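Local atomic coordinates of transaminase (Bacillus megaterium, PDB entry 5G0A), a protein that catalyses the pyridoxal-5'-phosphate-dependent transfer of amino groups between amines and carbonyl compounds, with S-selectivity, as a class-III aminotransferase. Residues Pro253-Arg256 / Lys257-Glu261; Tyr218-Arg221 / Met222-Tyr226; Lys7-Trp10 / Glu11-Lys14; Leu52-Phe55 / Phe56-Tyr60. All blocks are in the same frame, centred on the assembly; numbering follows the deposited sequence.

Contact 1 of 4, residues Pro253-Arg256 / Lys257-Glu261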
# COMPACT_ATOMS: atom_id res chain seq x y z
N PRO B 253 29.87 -11.85 -3.32
CA PRO B 253 29.79 -13.11 -4.04
C PRO B 253 28.64 -14.00 -3.57
O PRO B 253 28.00 -14.67 -4.40
CB PRO B 253 31.17 -13.77 -3.76
CG PRO B 253 32.08 -12.60 -3.51
CD PRO B 253 31.22 -11.57 -2.81
N GLN B 254 28.35 -14.00 -2.27
CA GLN B 254 27.24 -14.82 -1.78
C GLN B 254 25.86 -14.30 -2.23
O GLN B 254 24.97 -15.09 -2.48
CB GLN B 254 27.31 -15.01 -0.27
CG GLN B 254 28.32 -16.08 0.11
CD GLN B 254 28.28 -16.44 1.59
OE1 GLN B 254 27.28 -16.22 2.28
NE2 GLN B 254 29.37 -17.02 2.08
N ILE B 255 25.71 -12.99 -2.33
CA ILE B 255 24.47 -12.42 -2.86
C ILE B 255 24.28 -12.74 -4.34
O ILE B 255 23.17 -13.04 -4.77
CB ILE B 255 24.38 -10.90 -2.59
CG1 ILE B 255 24.09 -10.63 -1.10
CG2 ILE B 255 23.34 -10.23 -3.51
CD1 ILE B 255 22.76 -11.15 -0.54
N ARG B 256 25.37 -12.68 -5.11
CA ARG B 256 25.29 -12.99 -6.52
C ARG B 256 24.83 -14.44 -6.72
O ARG B 256 23.95 -14.73 -7.52
CB ARG B 256 26.63 -12.72 -7.22
CG ARG B 256 26.71 -13.26 -8.64
CD ARG B 256 25.91 -12.47 -9.68
NE ARG B 256 24.46 -12.65 -9.55
CZ ARG B 256 23.55 -12.08 -10.35
NH1 ARG B 256 23.92 -11.29 -11.36
NH2 ARG B 256 22.26 -12.31 -10.15
N LYS B 257 25.47 -15.34 -5.97
CA LYS B 257 25.14 -16.76 -5.98
C LYS B 257 23.69 -17.02 -5.53
O LYS B 257 22.96 -17.72 -6.21
CB LYS B 257 26.13 -17.53 -5.10
CG LYS B 257 25.89 -19.04 -5.04
CD LYS B 257 27.16 -19.75 -4.56
CE LYS B 257 26.90 -21.22 -4.23
NZ LYS B 257 26.12 -21.40 -2.97
N MET B 258 23.29 -16.42 -4.42
CA MET B 258 21.93 -16.60 -3.87
C MET B 258 20.85 -16.10 -4.85
O MET B 258 19.85 -16.79 -5.09
CB MET B 258 21.79 -15.91 -2.49
CG MET B 258 20.37 -15.92 -1.90
SD MET B 258 20.01 -14.51 -0.81
CE MET B 258 19.68 -13.18 -1.99
N THR B 259 21.05 -14.92 -5.44
CA THR B 259 20.11 -14.43 -6.43
C THR B 259 19.99 -15.33 -7.68
O THR B 259 18.89 -15.63 -8.15
CB THR B 259 20.39 -12.95 -6.83
OG1 THR B 259 21.74 -12.80 -7.30
CG2 THR B 259 20.16 -12.02 -5.64
N LYS B 260 21.12 -15.79 -8.21
CA LYS B 260 21.11 -16.72 -9.34
C LYS B 260 20.33 -18.00 -8.98
O LYS B 260 19.53 -18.48 -9.78
CB LYS B 260 22.53 -17.11 -9.74
CG LYS B 260 23.35 -16.05 -10.48
CD LYS B 260 22.85 -15.80 -11.89
CE LYS B 260 23.85 -14.93 -12.67
NZ LYS B 260 23.35 -14.62 -14.03
N GLU B 261 20.59 -18.52 -7.78
CA GLU B 261 19.93 -19.77 -7.34
C GLU B 261 18.42 -19.60 -7.15
O GLU B 261 17.64 -20.50 -7.46
CB GLU B 261 20.56 -20.28 -6.04
CG GLU B 261 21.98 -20.80 -6.24
CD GLU B 261 22.66 -21.20 -4.95
OE1 GLU B 261 22.14 -20.91 -3.85
OE2 GLU B 261 23.75 -21.80 -5.04
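Arg256 NH2 donates to Thr259 OG1 at 2.9 Å, a bent bond (N-H...O 138°) whose acceptor lies 28° out of the guanidinium plane. The two residues stand three apart on helix 251-262, the helix of a beta-alpha-beta unit between strands 231-236 and 265-269. The arginine's chain leaves its CA heading away from the following turn, but two successive bends beyond CG fold it back along the helix until the guanidinium reaches the threonine. Thr259 OG1 sits between its own backbone N and carbonyl carbon (chi1 56°), which directs it back toward the preceding turn. There Thr259 OG1 lies 2.9 Å from both Ile255 O and Arg256 O, with one proton for the two. Ile255 O also takes the helical bond from Thr259 N. Arg256 NH2 has a second partner in a salt bridge with Asp292, and NH1 donates to Gln290 O, so the group is fixed from several directions.

Lys260 contributes its aliphatic part: CE lies 3.7 Å from Arg256 CZ, over the centre of one guanidinium face. Lys260 NZ comes within 4.3 Å of Arg256 NH1, a close approach of like charges; the Asp292 carboxylate on Arg256 NH2 may offset it. On the buried side, Ile255 and Met258 run alongside each other, pointing the same way. Trp266 of strand 265-269 packs against Ile255, Arg256 and Thr259, whereas Met258 faces Val234 and helix 214-226. The Met258 methyl, CE, lies 4.0 Å from Ile255 CD1.

Contact 2 of 4, residues Tyr218-Arg221 / Met222-Tyr226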
# COMPACT_ATOMS: atom_id res chain seq x y z
N TYR B 218 19.54 -15.28 6.18
CA TYR B 218 18.26 -14.74 6.54
C TYR B 218 17.62 -13.98 5.37
O TYR B 218 16.40 -14.00 5.22
CB TYR B 218 18.32 -13.88 7.81
CG TYR B 218 16.95 -13.45 8.24
CD1 TYR B 218 15.95 -14.40 8.52
CD2 TYR B 218 16.62 -12.10 8.34
CE1 TYR B 218 14.68 -14.02 8.90
CE2 TYR B 218 15.34 -11.71 8.72
CZ TYR B 218 14.38 -12.67 9.00
OH TYR B 218 13.11 -12.30 9.37
N THR B 219 18.45 -13.35 4.54
CA THR B 219 17.93 -12.73 3.30
C THR B 219 17.24 -13.79 2.44
O THR B 219 16.13 -13.59 1.94
CB THR B 219 19.06 -12.04 2.49
OG1 THR B 219 19.75 -11.10 3.32
CG2 THR B 219 18.50 -11.31 1.26
N ARG B 220 17.88 -14.94 2.28
CA ARG B 220 17.32 -16.02 1.46
C ARG B 220 16.00 -16.52 2.08
O ARG B 220 15.04 -16.74 1.37
CB ARG B 220 18.31 -17.17 1.37
CG ARG B 220 17.80 -18.37 0.58
CD ARG B 220 18.78 -19.54 0.63
NE ARG B 220 19.33 -19.80 1.96
CZ ARG B 220 18.76 -20.55 2.91
NH1 ARG B 220 17.58 -21.14 2.70
NH2 ARG B 220 19.37 -20.71 4.08
N ARG B 221 15.99 -16.68 3.41
CA ARG B 221 14.79 -17.11 4.14
C ARG B 221 13.61 -16.17 3.91
O ARG B 221 12.48 -16.62 3.74
CB ARG B 221 15.08 -17.23 5.64
CG ARG B 221 15.88 -18.45 6.05
CD ARG B 221 14.96 -19.58 6.51
NE ARG B 221 14.32 -19.31 7.80
CZ ARG B 221 14.55 -19.96 8.94
NH1 ARG B 221 15.42 -20.96 9.01
NH2 ARG B 221 13.88 -19.61 10.03
N MET B 222 13.89 -14.86 3.92
CA MET B 222 12.86 -13.87 3.69
C MET B 222 12.30 -13.99 2.29
O MET B 222 11.10 -13.93 2.08
CB MET B 222 13.41 -12.45 3.90
CG MET B 222 13.67 -12.06 5.34
SD MET B 222 14.57 -10.48 5.38
CE MET B 222 13.51 -9.55 4.31
N ILE B 223 13.19 -14.18 1.30
CA ILE B 223 12.73 -14.37 -0.07
C ILE B 223 11.90 -15.64 -0.23
O ILE B 223 10.91 -15.65 -0.96
CB ILE B 223 13.90 -14.33 -1.08
CG1 ILE B 223 14.54 -12.93 -1.01
CG2 ILE B 223 13.44 -14.66 -2.50
CD1 ILE B 223 15.91 -12.86 -1.68
N GLU B 224 12.34 -16.72 0.39
CA GLU B 224 11.58 -17.98 0.37
C GLU B 224 10.19 -17.78 0.97
O GLU B 224 9.19 -18.21 0.40
CB GLU B 224 12.32 -19.06 1.16
CG GLU B 224 13.53 -19.59 0.43
CD GLU B 224 14.31 -20.56 1.29
OE1 GLU B 224 14.06 -20.61 2.52
OE2 GLU B 224 15.16 -21.26 0.73
N ASN B 225 10.14 -17.10 2.11
CA ASN B 225 8.88 -16.88 2.82
C ASN B 225 7.87 -16.07 2.02
O ASN B 225 6.71 -16.43 1.94
CB ASN B 225 9.15 -16.21 4.16
CG ASN B 225 7.92 -16.16 5.05
OD1 ASN B 225 7.10 -15.25 4.95
ND2 ASN B 225 7.77 -17.16 5.92
N TYR B 226 8.32 -14.97 1.42
CA TYR B 226 7.46 -14.14 0.60
C TYR B 226 7.18 -14.74 -0.78
O TYR B 226 6.26 -14.30 -1.48
CB TYR B 226 8.04 -12.71 0.50
CG TYR B 226 7.66 -11.88 1.71
CD1 TYR B 226 8.42 -11.93 2.88
CD2 TYR B 226 6.52 -11.06 1.69
CE1 TYR B 226 8.07 -11.18 3.99
CE2 TYR B 226 6.15 -10.34 2.81
CZ TYR B 226 6.94 -10.38 3.94
OH TYR B 226 6.59 -9.64 5.04
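A Met-aromatic contact one helical turn long joins Tyr218 and Met222 on helix 214-226, at the interface with a second subunit. Met222 CG lies over one face of the Tyr218 ring, offset toward the rim, 4.0 Å from the ring centroid and 21° off the normal, which meets the geometry of a CH-pi contact. The sulfur approaches more obliquely: Met222 SD is 3.6 Å from Tyr218 CE2, and its line to the centroid is 37° off the normal. Tyr218 places its ring here by setting CG anti to the backbone N, bringing it alongside the following turn.

The polar counterpart is Arg220 with Glu224, also four residues apart. Their side chains run side by side, and Arg220 NH1 donates to Glu224 OE2 at 3.1 Å in a salt bridge whose hydrogen bond is somewhat bent. OE2 sits in the guanidinium plane, at its edge, but the nitrogen comes from above the carboxylate plane; the two flat groups are turned 72° against each other. This is therefore a single-point contact, not a bidentate one. Arg220 NE has a second carboxylate in Glu212, so the arginine spans two acids.

Arg221 forms a salt bridge with Glu145 of the second subunit, and Asn225 hydrogen-bonds to Arg160 and Asn407 of that subunit. Thr219 and Ile223 instead pack on Val142 of strand 140-144. Pairing from i to i+4 of this kind is characteristic of an alpha-helix, here one laid on the large sheet of a PLP-dependent aminotransferase with its other side at a subunit interface.

Contact 3 of 4, residues Lys7-Trp10 / Glu11-Lys14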
# COMPACT_ATOMS: atom_id res chain seq x y z
N LYS B 7 29.34 41.66 -10.89
CA LYS B 7 28.60 42.41 -9.89
C LYS B 7 27.94 41.46 -8.89
O LYS B 7 26.82 41.00 -9.11
CB LYS B 7 27.53 43.28 -10.57
CG LYS B 7 26.75 44.21 -9.65
CD LYS B 7 27.57 45.42 -9.21
CE LYS B 7 26.88 46.19 -8.10
NZ LYS B 7 27.79 47.20 -7.50
N ILE B 8 28.65 41.17 -7.81
CA ILE B 8 28.09 40.32 -6.75
C ILE B 8 28.22 40.97 -5.39
O ILE B 8 29.33 41.15 -4.88
CB ILE B 8 28.73 38.91 -6.70
CG1 ILE B 8 28.73 38.24 -8.08
CG2 ILE B 8 28.01 38.04 -5.66
CD1 ILE B 8 29.57 36.97 -8.17
N ASN B 9 27.07 41.29 -4.79
CA ASN B 9 27.00 41.70 -3.39
C ASN B 9 26.75 40.44 -2.56
O ASN B 9 25.61 39.99 -2.43
CB ASN B 9 25.85 42.70 -3.21
CG ASN B 9 25.66 43.16 -1.77
OD1 ASN B 9 26.17 42.56 -0.81
ND2 ASN B 9 24.89 44.23 -1.62
N TRP B 10 27.82 39.88 -1.98
CA TRP B 10 27.72 38.60 -1.28
C TRP B 10 26.91 38.67 0.01
O TRP B 10 26.30 37.67 0.43
CB TRP B 10 29.10 37.96 -1.08
CG TRP B 10 29.70 37.38 -2.34
CD1 TRP B 10 30.64 37.95 -3.15
CD2 TRP B 10 29.38 36.10 -2.92
NE1 TRP B 10 30.93 37.10 -4.21
CE2 TRP B 10 30.17 35.96 -4.08
CE3 TRP B 10 28.51 35.07 -2.56
CZ2 TRP B 10 30.12 34.81 -4.90
CZ3 TRP B 10 28.47 33.90 -3.38
CH2 TRP B 10 29.27 33.80 -4.53
N GLU B 11 26.87 39.84 0.66
CA GLU B 11 25.98 40.00 1.80
C GLU B 11 24.50 39.94 1.35
O GLU B 11 23.65 39.38 2.05
CB GLU B 11 26.30 41.29 2.59
CG GLU B 11 27.59 41.17 3.38
CD GLU B 11 27.54 40.08 4.43
OE1 GLU B 11 26.57 40.06 5.21
OE2 GLU B 11 28.46 39.24 4.48
N GLN B 12 24.21 40.47 0.16
CA GLN B 12 22.86 40.38 -0.41
C GLN B 12 22.53 38.93 -0.78
O GLN B 12 21.40 38.47 -0.54
CB GLN B 12 22.71 41.26 -1.64
CG GLN B 12 21.28 41.43 -2.12
CD GLN B 12 21.13 42.46 -3.22
OE1 GLN B 12 21.82 42.41 -4.24
NE2 GLN B 12 20.20 43.39 -3.03
N VAL B 13 23.51 38.25 -1.37
CA VAL B 13 23.40 36.81 -1.70
C VAL B 13 23.03 36.01 -0.44
O VAL B 13 22.11 35.22 -0.45
CB VAL B 13 24.70 36.25 -2.35
CG1 VAL B 13 24.72 34.72 -2.38
CG2 VAL B 13 24.95 36.83 -3.74
N LYS B 14 23.73 36.28 0.66
CA LYS B 14 23.46 35.59 1.90
C LYS B 14 22.04 35.88 2.43
O LYS B 14 21.36 34.98 2.94
CB LYS B 14 24.55 35.92 2.94
CG LYS B 14 25.86 35.18 2.68
CD LYS B 14 27.08 35.79 3.37
CE LYS B 14 27.05 35.67 4.88
NZ LYS B 14 28.29 36.32 5.44
O HOH W 1 24.15 40.41 -5.55
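Asn9 OD1 accepts from Gln12 N at 3.0 Å, the capping bond of helix 10-20. The N-H...O angle of 155° is fairly straight, but the donor stands 72° out of the side-chain carbonyl plane, so the N-H meets the amide from above its plane, not on a lone pair. With CG anti to the backbone N (chi1 178°), the Asn9 amide swings forward over the first turn, where its CG rests 3.5 Å from Gln12 CB. Asn9 O meanwhile takes the first regular helical bond, from Val13 N at 2.9 Å. A water accepts from Asn9 N and donates weakly to Gln12 OE1.

Next, Val13 uses both apolar branches: CG2 meets Ile8 CG2 at 3.8 Å, while CG1 lies 3.8 Å from Trp10 CE3. Ile8 CG2 also sits over the Trp10 ring, 3.3 Å above its plane and toward the rim. Pro35 and Pro47 pack against the indole from this chain, and Arg81 of a third subunit from across the interface. Further along, Lys14 NZ and Glu11 OE2 form a salt bridge of 3.1 Å on the syn side of the carboxylate. Asn9 and the apolar Ile8-Val13 pair bracketing it are typical of an N-cap with a hydrophobic staple.

Contact 4 of 4, residues Leu52-Phe55 / Phe56-Tyr60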
# COMPACT_ATOMS: atom_id res chain seq x y z
N LEU B 52 39.39 26.11 1.05
CA LEU B 52 38.99 24.99 1.91
C LEU B 52 39.30 23.70 1.17
O LEU B 52 38.84 23.51 0.04
CB LEU B 52 37.49 25.06 2.25
CG LEU B 52 36.97 26.33 2.94
CD1 LEU B 52 35.45 26.37 2.97
CD2 LEU B 52 37.55 26.49 4.34
N LEU B 53 40.12 22.83 1.77
CA LEU B 53 40.43 21.56 1.15
C LEU B 53 39.29 20.58 1.46
O LEU B 53 38.98 20.32 2.63
CB LEU B 53 41.78 21.01 1.68
CG LEU B 53 42.17 19.60 1.22
CD1 LEU B 53 42.27 19.49 -0.30
CD2 LEU B 53 43.48 19.19 1.89
N ASP B 54 38.64 20.07 0.42
CA ASP B 54 37.36 19.39 0.60
C ASP B 54 37.52 17.87 0.61
O ASP B 54 37.50 17.25 -0.45
CB ASP B 54 36.40 19.82 -0.52
CG ASP B 54 35.01 19.22 -0.36
OD1 ASP B 54 34.68 18.72 0.75
OD2 ASP B 54 34.26 19.24 -1.35
N PHE B 55 37.69 17.27 1.79
CA PHE B 55 37.80 15.82 1.86
C PHE B 55 36.45 15.13 2.10
O PHE B 55 36.39 14.02 2.65
CB PHE B 55 38.93 15.35 2.81
CG PHE B 55 40.21 15.04 2.10
CD1 PHE B 55 40.82 16.00 1.29
CD2 PHE B 55 40.81 13.78 2.22
CE1 PHE B 55 42.00 15.72 0.60
CE2 PHE B 55 42.00 13.50 1.54
CZ PHE B 55 42.59 14.47 0.73
N PHE B 56 35.37 15.80 1.68
CA PHE B 56 34.10 15.12 1.37
C PHE B 56 33.92 14.95 -0.14
O PHE B 56 33.04 14.17 -0.56
CB PHE B 56 32.90 15.90 1.89
CG PHE B 56 32.84 15.98 3.38
CD1 PHE B 56 32.29 14.95 4.13
CD2 PHE B 56 33.35 17.10 4.04
CE1 PHE B 56 32.25 15.03 5.51
CE2 PHE B 56 33.30 17.19 5.42
CZ PHE B 56 32.75 16.14 6.16
N ASN B 57 34.72 15.68 -0.94
CA ASN B 57 34.53 15.75 -2.41
C ASN B 57 33.04 16.08 -2.67
O ASN B 57 32.39 15.46 -3.52
CB ASN B 57 34.98 14.42 -3.08
CG ASN B 57 35.29 14.56 -4.56
OD1 ASN B 57 34.88 13.73 -5.36
ND2 ASN B 57 36.06 15.60 -4.94
N GLN B 58 32.55 17.08 -1.94
CA GLN B 58 31.11 17.44 -1.84
C GLN B 58 30.26 16.29 -1.29
O GLN B 58 30.08 16.20 -0.08
CB GLN B 58 30.55 17.99 -3.17
CG GLN B 58 31.22 19.33 -3.52
CD GLN B 58 30.88 20.37 -2.48
OE1 GLN B 58 29.74 20.77 -2.34
NE2 GLN B 58 31.89 20.82 -1.73
N LEU B 59 29.76 15.44 -2.18
CA LEU B 59 29.01 14.25 -1.78
C LEU B 59 29.66 13.05 -2.44
O LEU B 59 28.97 12.21 -3.03
CB LEU B 59 27.52 14.40 -2.18
CG LEU B 59 26.79 15.55 -1.47
CD1 LEU B 59 25.41 15.80 -2.09
CD2 LEU B 59 26.65 15.30 0.03
N TYR B 60 30.99 12.96 -2.33
CA TYR B 60 31.76 11.87 -2.93
C TYR B 60 31.45 11.78 -4.40
O TYR B 60 31.24 10.70 -4.93
CB TYR B 60 31.46 10.54 -2.20
CG TYR B 60 31.48 10.77 -0.71
CD1 TYR B 60 32.69 10.81 -0.02
CD2 TYR B 60 30.31 11.05 0.00
CE1 TYR B 60 32.73 11.09 1.34
CE2 TYR B 60 30.34 11.34 1.36
CZ TYR B 60 31.55 11.36 2.02
OH TYR B 60 31.61 11.62 3.36
O HOH W 2 37.53 17.45 -3.18
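Asp54 and Gln58 form the tight part of this turn: Asp54 OD2 accepts from Gln58 N at 2.8 Å and from Gln58 NE2 at 2.9 Å. The two donors come from opposite faces of the carboxylate plane. The backbone N lies on the syn side, 31° out of that plane, and NE2 is 48° out of it. A bend at chi2 (-63°) folds the Gln58 side chain back to the acid, so that one residue grips the same oxygen twice. Asp54 OD1 takes Phe56 N at 3.1 Å, an Asx turn that leads the chain off strand 51-54. Asp54 O accepts from Asn57 N at 3.2 Å, with the donor well above the carbonyl plane.

These four bonds carry the chain into a tight, irregular turn around residues 57-60. Three N-H groups gathered around a buried carboxylate would be expected to favour its ionised form.

The surroundings are anchored too: a water donates to Asp54 O at 2.7 Å and accepts from Asn57 ND2 at 2.9 Å, Asn57 OD1 turns to Arg277 and Val62, and Gln58 OE1 bonds to Trp86 N of a third subunit. Looser is the partly exposed Phe56, which merely presents its ring edge to the acid, its CD2 3.9 Å from Asp54 OD1.

Overall arrangement
Contacts 1 and 2 lie on two neighbouring helices, with centres about 13 Å apart, and meet directly through Met258: its SD is 3.8 Å from Arg220 N and its CE 3.8 Å from Ile223 CD1. Contact 2 is buried and contact 1 partly buried. Contacts 3 and 4, about 24 Å apart between centres, occupy the other side of the chain's centre and both touch the third subunit, whereas contact 2 faces the second. Measured from contact centre to chain centre, buried contact 4 is nearest, at about 13 Å, and surface contact 3 lies at about 32 Å. Contacts 1 to 3 all combine polar pairs with apolar packing; contact 3 adds an N-cap, while contact 4 centres on one buried carboxylate.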